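Local structure of 2-oxoglutarate (2OG) and Fe(II)-dependent oxygenase superfamily protein (Arabidopsis thaliana, 6KWA) at residues Met41-Lys46 against Arg109-Lys114; Val113-Ala118 against Ile177-Glu182. The protein probably catalyses the 2-oxoglutarate-dependent oxidation of the auxin indole-3-acetic acid to inactive 2-oxoindole-3-acetic acid, using a metal-dependent dioxygenase active site. All coordinates share one frame; numbering follows the deposited sequence.

Contact 1 of 2, residues Met41-Lys46 against Arg109-Lys114; sequences MAEMKK and REIMVK
Glu43 lays the root of its side chain on Ile111, CB standing 3.8 Å from Ile111 CD1. The aliphatic CB does the touching, and the two segments, on helix 38-51 and helix 106-133, meet by apolar packing alone. At Met44 the backbone itself is covered: Ile111 CG2 sits 3.8 Å from Met44 N and, by the same measure, from its CA. Ile111 thus straddles two successive residues, its CD1 on Glu43 and its CG2 branch on Met44. A chi1 of -67° sets the two branches apart, with CG2 anti to the backbone N and CG1 anti to the carbonyl carbon; the extended chi2 then carries CD1 on to Glu43. Beyond its backbone, Met44 bends at chi2 and chi3 and brings its methyl end to Met112, CE lying 3.5 Å from Met112 SD. The two thioether chains cross obliquely, with the sulfur atoms Met44 SD and Met112 SD 4.2 Å apart. Phe149 of strand 147-155 touches both methionines, and Val95, Phe98 and Cys99 of helix 92-101 continue the apolar surroundings of Met112. The Glu43 end of the contact is partly exposed, whereas the methionine pair is buried. The axes of the two short segments come within 9.5 Å, their directions 126° apart, an oblique, mainly antiparallel crossing. Met44 CA and Ile111 CA are the nearest pair of CA atoms, 6.3 Å from each other. Such helix-on-helix packing joins an N-terminal helix of this dioxygenase to the long helix that lies against the double-stranded beta-helix core.

Contact 2 of 2, residues Val113-Ala118 against Ile177-Glu182; sequences VKYAKA and ILQDDE
Tyr115 reaches from helix 106-133 to bring its phenol OH and the adjoining ring edge against the side-chain amide of Gln179, on strand 175-179 of the double-stranded beta-helix, the core fold of 2-oxoglutarate-dependent oxygenases. Tyr115 OH donates a hydrogen bond of 2.7 Å to Gln179 OE1. The donor is tilted 27° from the carbonyl plane, and the ring and amide planes stand 48° apart. OE1 lies at the ring edge, near its plane, 3.1 Å from Tyr115 CE1. Gln179 meets the hydroxyl with an extended chain, CG anti to the backbone N at a chi1 of 180°. At the other end of the amide, NE2 probably hydrogen-bonds to Met41 O, so each polar atom of this buried group has a partner and its flip state is likely to be set. Ile241 of strand 237-245 packs on both side chains. A phenylalanine in place of Tyr115 would probably leave Gln179 OE1 without its donor and the nearby water without one of its acceptors. That water donates to Tyr115 OH at 3.0 Å and carries the link to the strand backbone by donating also to Ile177 O, at 3.2 Å.

How the contacts relate
From the N terminus, helix 38-51 comes first, and contact 1 joins it to helix 106-133, closing a loop of 62 intervening residues between 41-46 and 109-114. Contact 2 starts on that second helix, sharing Val113 and Lys114 with contact 1, and closes a second loop, of 58 residues between 113-118 and 177-182, at strand 175-179. The loops follow one another rather than nest, with the contact centres about 8 Å apart. Direct links complete a triangle: Lys45 NZ forms a salt bridge with Asp181 OD1 at 2.6 Å, and Met44 CB packs on Tyr115 CD1 at 3.5 Å. N-terminal helix, long helix and beta core are thereby tied to one another, near the 2-oxoglutarate-binding residues Asn152 and Ser240.

Contact 1 of 2, residues Met41-Lys46 against Arg109-Lys114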
loop_
_atom_site.group_PDB
_atom_site.type_symbol
_atom_site.label_atom_id
_atom_site.label_comp_id
_atom_site.label_asym_id
_atom_site.label_seq_id
_atom_site.Cartn_x
_atom_site.Cartn_y
_atom_site.Cartn_z
ATOM N N MET A 41 -12.807 -1.495 -8.366
ATOM C CA MET A 41 -11.518 -0.835 -8.454
ATOM C C MET A 41 -11.597 0.339 -9.430
ATOM O O MET A 41 -11.086 1.424 -9.151
ATOM C CB MET A 41 -10.450 -1.831 -8.905
ATOM C CG MET A 41 -10.040 -2.821 -7.802
ATOM S SD MET A 41 -8.899 -4.078 -8.404
ATOM C CE MET A 41 -7.580 -3.138 -9.175
ATOM N N ALA A 42 -12.265 0.137 -10.566
ATOM C CA ALA A 42 -12.354 1.209 -11.557
ATOM C C ALA A 42 -13.215 2.324 -11.011
ATOM O O ALA A 42 -12.912 3.505 -11.193
ATOM C CB ALA A 42 -12.889 0.695 -12.875
ATOM N N GLU A 43 -14.265 1.954 -10.292
ATOM C CA GLU A 43 -15.154 2.946 -9.696
ATOM C C GLU A 43 -14.411 3.727 -8.612
ATOM O O GLU A 43 -14.687 4.923 -8.368
ATOM C CB GLU A 43 -16.423 2.278 -9.123
ATOM C CG GLU A 43 -17.427 2.005 -10.240
ATOM C CD GLU A 43 -18.453 0.960 -9.901
ATOM O OE1 GLU A 43 -18.519 0.513 -8.735
ATOM O OE2 GLU A 43 -19.164 0.538 -10.834
ATOM N N MET A 44 -13.504 3.047 -7.920
ATOM C CA MET A 44 -12.721 3.732 -6.905
ATOM C C MET A 44 -11.805 4.757 -7.563
ATOM O O MET A 44 -11.707 5.892 -7.093
ATOM C CB MET A 44 -11.919 2.744 -6.051
ATOM C CG MET A 44 -11.159 3.420 -4.907
ATOM S SD MET A 44 -12.222 4.072 -3.615
ATOM C CE MET A 44 -11.613 5.738 -3.442
ATOM N N LYS A 45 -11.174 4.390 -8.669
ATOM C CA LYS A 45 -10.270 5.329 -9.323
ATOM C C LYS A 45 -11.019 6.568 -9.873
ATOM O O LYS A 45 -10.496 7.688 -9.824
ATOM C CB LYS A 45 -9.496 4.643 -10.442
ATOM C CG LYS A 45 -8.427 5.533 -11.027
ATOM C CD LYS A 45 -7.805 4.950 -12.280
ATOM C CE LYS A 45 -6.803 5.919 -12.889
ATOM N NZ LYS A 45 -6.417 5.488 -14.267
ATOM N N LYS A 46 -12.238 6.381 -10.377
ATOM C CA LYS A 46 -13.012 7.510 -10.869
ATOM C C LYS A 46 -13.395 8.415 -9.697
ATOM O O LYS A 46 -13.340 9.640 -9.802
ATOM C CB LYS A 46 -14.285 7.036 -11.575
ATOM C CG LYS A 46 -14.095 6.211 -12.843
ATOM C CD LYS A 46 -15.489 5.897 -13.430
ATOM C CE LYS A 46 -15.418 5.179 -14.767
ATOM N NZ LYS A 46 -14.998 3.763 -14.519
ATOM N N ARG A 109 -19.822 7.320 -1.605
ATOM C CA ARG A 109 -19.700 6.855 -0.241
ATOM C C ARG A 109 -19.728 5.351 -0.256
ATOM O O ARG A 109 -18.913 4.711 0.406
ATOM C CB ARG A 109 -20.814 7.404 0.647
ATOM C CG ARG A 109 -20.732 6.946 2.095
ATOM C CD ARG A 109 -21.806 7.588 2.939
ATOM N NE ARG A 109 -21.770 9.046 2.828
ATOM C CZ ARG A 109 -21.210 9.840 3.731
ATOM N NH1 ARG A 109 -20.626 9.313 4.803
ATOM N NH2 ARG A 109 -21.219 11.154 3.564
ATOM N N GLU A 110 -20.622 4.786 -1.064
ATOM C CA GLU A 110 -20.801 3.344 -1.058
ATOM C C GLU A 110 -19.622 2.622 -1.729
ATOM O O GLU A 110 -19.224 1.524 -1.306
ATOM C CB GLU A 110 -22.103 2.986 -1.762
ATOM C CG GLU A 110 -23.272 2.812 -0.806
ATOM C CD GLU A 110 -24.459 2.122 -1.465
ATOM O OE1 GLU A 110 -24.419 1.942 -2.703
ATOM O OE2 GLU A 110 -25.426 1.763 -0.750
ATOM N N ILE A 111 -19.065 3.253 -2.758
ATOM C CA ILE A 111 -17.876 2.748 -3.432
ATOM C C ILE A 111 -16.700 2.649 -2.460
ATOM O O ILE A 111 -15.977 1.653 -2.421
ATOM C CB ILE A 111 -17.514 3.629 -4.626
ATOM C CG1 ILE A 111 -18.610 3.485 -5.694
ATOM C CG2 ILE A 111 -16.125 3.258 -5.176
ATOM C CD1 ILE A 111 -18.509 4.492 -6.816
ATOM N N MET A 112 -16.541 3.691 -1.662
ATOM C CA MET A 112 -15.465 3.794 -0.710
ATOM C C MET A 112 -15.601 2.723 0.375
ATOM O O MET A 112 -14.629 2.082 0.778
ATOM C CB MET A 112 -15.481 5.185 -0.080
ATOM C CG MET A 112 -14.186 5.619 0.525
ATOM S SD MET A 112 -13.334 6.716 -0.599
ATOM C CE MET A 112 -14.675 7.794 -1.091
ATOM N N VAL A 113 -16.818 2.544 0.844
ATOM C CA VAL A 113 -17.102 1.609 1.919
ATOM C C VAL A 113 -16.815 0.179 1.472
ATOM O O VAL A 113 -16.234 -0.613 2.222
ATOM C CB VAL A 113 -18.573 1.772 2.399
ATOM C CG1 VAL A 113 -19.055 0.562 3.239
ATOM C CG2 VAL A 113 -18.702 3.063 3.173
ATOM N N LYS A 114 -17.195 -0.130 0.235
ATOM C CA LYS A 114 -17.009 -1.462 -0.309
ATOM C C LYS A 114 -15.535 -1.697 -0.741
ATOM O O LYS A 114 -15.033 -2.823 -0.665
ATOM C CB LYS A 114 -17.986 -1.689 -1.465
ATOM C CG LYS A 114 -19.456 -1.786 -1.012
ATOM C CD LYS A 114 -19.597 -2.467 0.377
ATOM C CE LYS A 114 -20.954 -2.153 1.073
ATOM N NZ LYS A 114 -21.279 -3.031 2.243
#

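Contact 2 of 2, residues Val113-Ala118 against Ile177-Glu182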
loop_
_atom_site.group_PDB
_atom_site.type_symbol
_atom_site.label_atom_id
_atom_site.label_comp_id
_atom_site.label_asym_id
_atom_site.label_seq_id
_atom_site.Cartn_x
_atom_site.Cartn_y
_atom_site.Cartn_z
ATOM N N VAL A 113 -16.818 2.544 0.844
ATOM C CA VAL A 113 -17.102 1.609 1.919
ATOM C C VAL A 113 -16.815 0.179 1.472
ATOM O O VAL A 113 -16.234 -0.613 2.222
ATOM C CB VAL A 113 -18.573 1.772 2.399
ATOM C CG1 VAL A 113 -19.055 0.562 3.239
ATOM C CG2 VAL A 113 -18.702 3.063 3.173
ATOM N N LYS A 114 -17.195 -0.130 0.235
ATOM C CA LYS A 114 -17.009 -1.462 -0.309
ATOM C C LYS A 114 -15.535 -1.697 -0.741
ATOM O O LYS A 114 -15.033 -2.823 -0.665
ATOM C CB LYS A 114 -17.986 -1.689 -1.465
ATOM C CG LYS A 114 -19.456 -1.786 -1.012
ATOM C CD LYS A 114 -19.597 -2.467 0.377
ATOM C CE LYS A 114 -20.954 -2.153 1.073
ATOM N NZ LYS A 114 -21.279 -3.031 2.243
ATOM N N TYR A 115 -14.867 -0.658 -1.244
ATOM C CA TYR A 115 -13.437 -0.734 -1.543
ATOM C C TYR A 115 -12.609 -0.963 -0.278
ATOM O O TYR A 115 -11.727 -1.820 -0.247
ATOM C CB TYR A 115 -12.956 0.540 -2.215
ATOM C CG TYR A 115 -11.557 0.436 -2.763
ATOM C CD1 TYR A 115 -11.339 -0.018 -4.056
ATOM C CD2 TYR A 115 -10.450 0.791 -1.994
ATOM C CE1 TYR A 115 -10.045 -0.095 -4.578
ATOM C CE2 TYR A 115 -9.171 0.705 -2.501
ATOM C CZ TYR A 115 -8.976 0.267 -3.787
ATOM O OH TYR A 115 -7.707 0.185 -4.287
ATOM N N ALA A 116 -12.890 -0.176 0.755
ATOM C CA ALA A 116 -12.202 -0.296 2.028
ATOM C C ALA A 116 -12.282 -1.711 2.574
ATOM O O ALA A 116 -11.282 -2.275 3.024
ATOM C CB ALA A 116 -12.776 0.693 3.054
ATOM N N LYS A 117 -13.469 -2.293 2.527
ATOM C CA LYS A 117 -13.653 -3.581 3.162
ATOM C C LYS A 117 -12.993 -4.676 2.319
ATOM O O LYS A 117 -12.381 -5.583 2.860
ATOM C CB LYS A 117 -15.152 -3.827 3.370
ATOM C CG LYS A 117 -15.662 -5.256 3.302
ATOM C CD LYS A 117 -17.128 -5.228 3.817
ATOM C CE LYS A 117 -17.844 -6.560 3.752
ATOM N NZ LYS A 117 -17.384 -7.444 4.852
ATOM N N ALA A 118 -13.052 -4.544 0.995
ATOM C CA ALA A 118 -12.443 -5.515 0.102
ATOM C C ALA A 118 -10.928 -5.497 0.171
ATOM O O ALA A 118 -10.301 -6.551 0.179
ATOM C CB ALA A 118 -12.891 -5.267 -1.333
ATOM N N ILE A 177 -0.882 -2.236 -0.018
ATOM C CA ILE A 177 -1.530 -2.684 -1.255
ATOM C C ILE A 177 -1.721 -1.488 -2.177
ATOM O O ILE A 177 -2.394 -0.529 -1.823
ATOM C CB ILE A 177 -2.883 -3.381 -0.971
ATOM C CG1 ILE A 177 -2.642 -4.573 -0.037
ATOM C CG2 ILE A 177 -3.577 -3.797 -2.277
ATOM C CD1 ILE A 177 -3.808 -5.406 0.249
ATOM N N LEU A 178 -1.101 -1.527 -3.355
ATOM C CA LEU A 178 -1.150 -0.359 -4.226
ATOM C C LEU A 178 -1.946 -0.669 -5.489
ATOM O O LEU A 178 -1.583 -1.565 -6.249
ATOM C CB LEU A 178 0.280 0.106 -4.599
ATOM C CG LEU A 178 0.362 1.334 -5.534
ATOM C CD1 LEU A 178 0.064 2.625 -4.760
ATOM C CD2 LEU A 178 1.714 1.448 -6.199
ATOM N N GLN A 179 -3.014 0.087 -5.716
ATOM C CA GLN A 179 -3.694 0.092 -7.009
ATOM C C GLN A 179 -3.071 1.244 -7.789
ATOM O O GLN A 179 -3.324 2.410 -7.491
ATOM C CB GLN A 179 -5.221 0.260 -6.856
ATOM C CG GLN A 179 -6.005 0.284 -8.186
ATOM C CD GLN A 179 -7.504 0.510 -8.000
ATOM O OE1 GLN A 179 -8.069 0.150 -6.980
ATOM N NE2 GLN A 179 -8.138 1.149 -8.977
ATOM N N ASP A 180 -2.208 0.927 -8.744
ATOM C CA ASP A 180 -1.405 1.953 -9.383
ATOM C C ASP A 180 -2.176 2.427 -10.629
ATOM O O ASP A 180 -3.189 1.853 -10.962
ATOM C CB ASP A 180 -0.032 1.400 -9.748
ATOM C CG ASP A 180 0.983 2.490 -10.018
ATOM O OD1 ASP A 180 0.595 3.669 -9.998
ATOM O OD2 ASP A 180 2.164 2.170 -10.296
ATOM N N ASP A 181 -1.730 3.489 -11.293
ATOM C CA ASP A 181 -2.440 3.990 -12.474
ATOM C C ASP A 181 -2.045 3.188 -13.727
ATOM O O ASP A 181 -0.909 3.316 -14.203
ATOM C CB ASP A 181 -2.151 5.480 -12.679
ATOM C CG ASP A 181 -3.134 6.145 -13.635
ATOM O OD1 ASP A 181 -3.830 5.427 -14.397
ATOM O OD2 ASP A 181 -3.255 7.393 -13.574
ATOM N N GLU A 182 -2.964 2.376 -14.259
ATOM C CA GLU A 182 -2.660 1.491 -15.405
ATOM C C GLU A 182 -2.127 2.247 -16.623
ATOM O O GLU A 182 -1.421 1.679 -17.458
ATOM C CB GLU A 182 -3.892 0.665 -15.816
ATOM C CG GLU A 182 -5.096 1.456 -16.347
ATOM C CD GLU A 182 -5.902 2.136 -15.247
ATOM O OE1 GLU A 182 -5.290 2.607 -14.259
ATOM O OE2 GLU A 182 -7.154 2.170 -15.354
HETATM O O HOH W 1 -5.498 -0.065 -2.211
#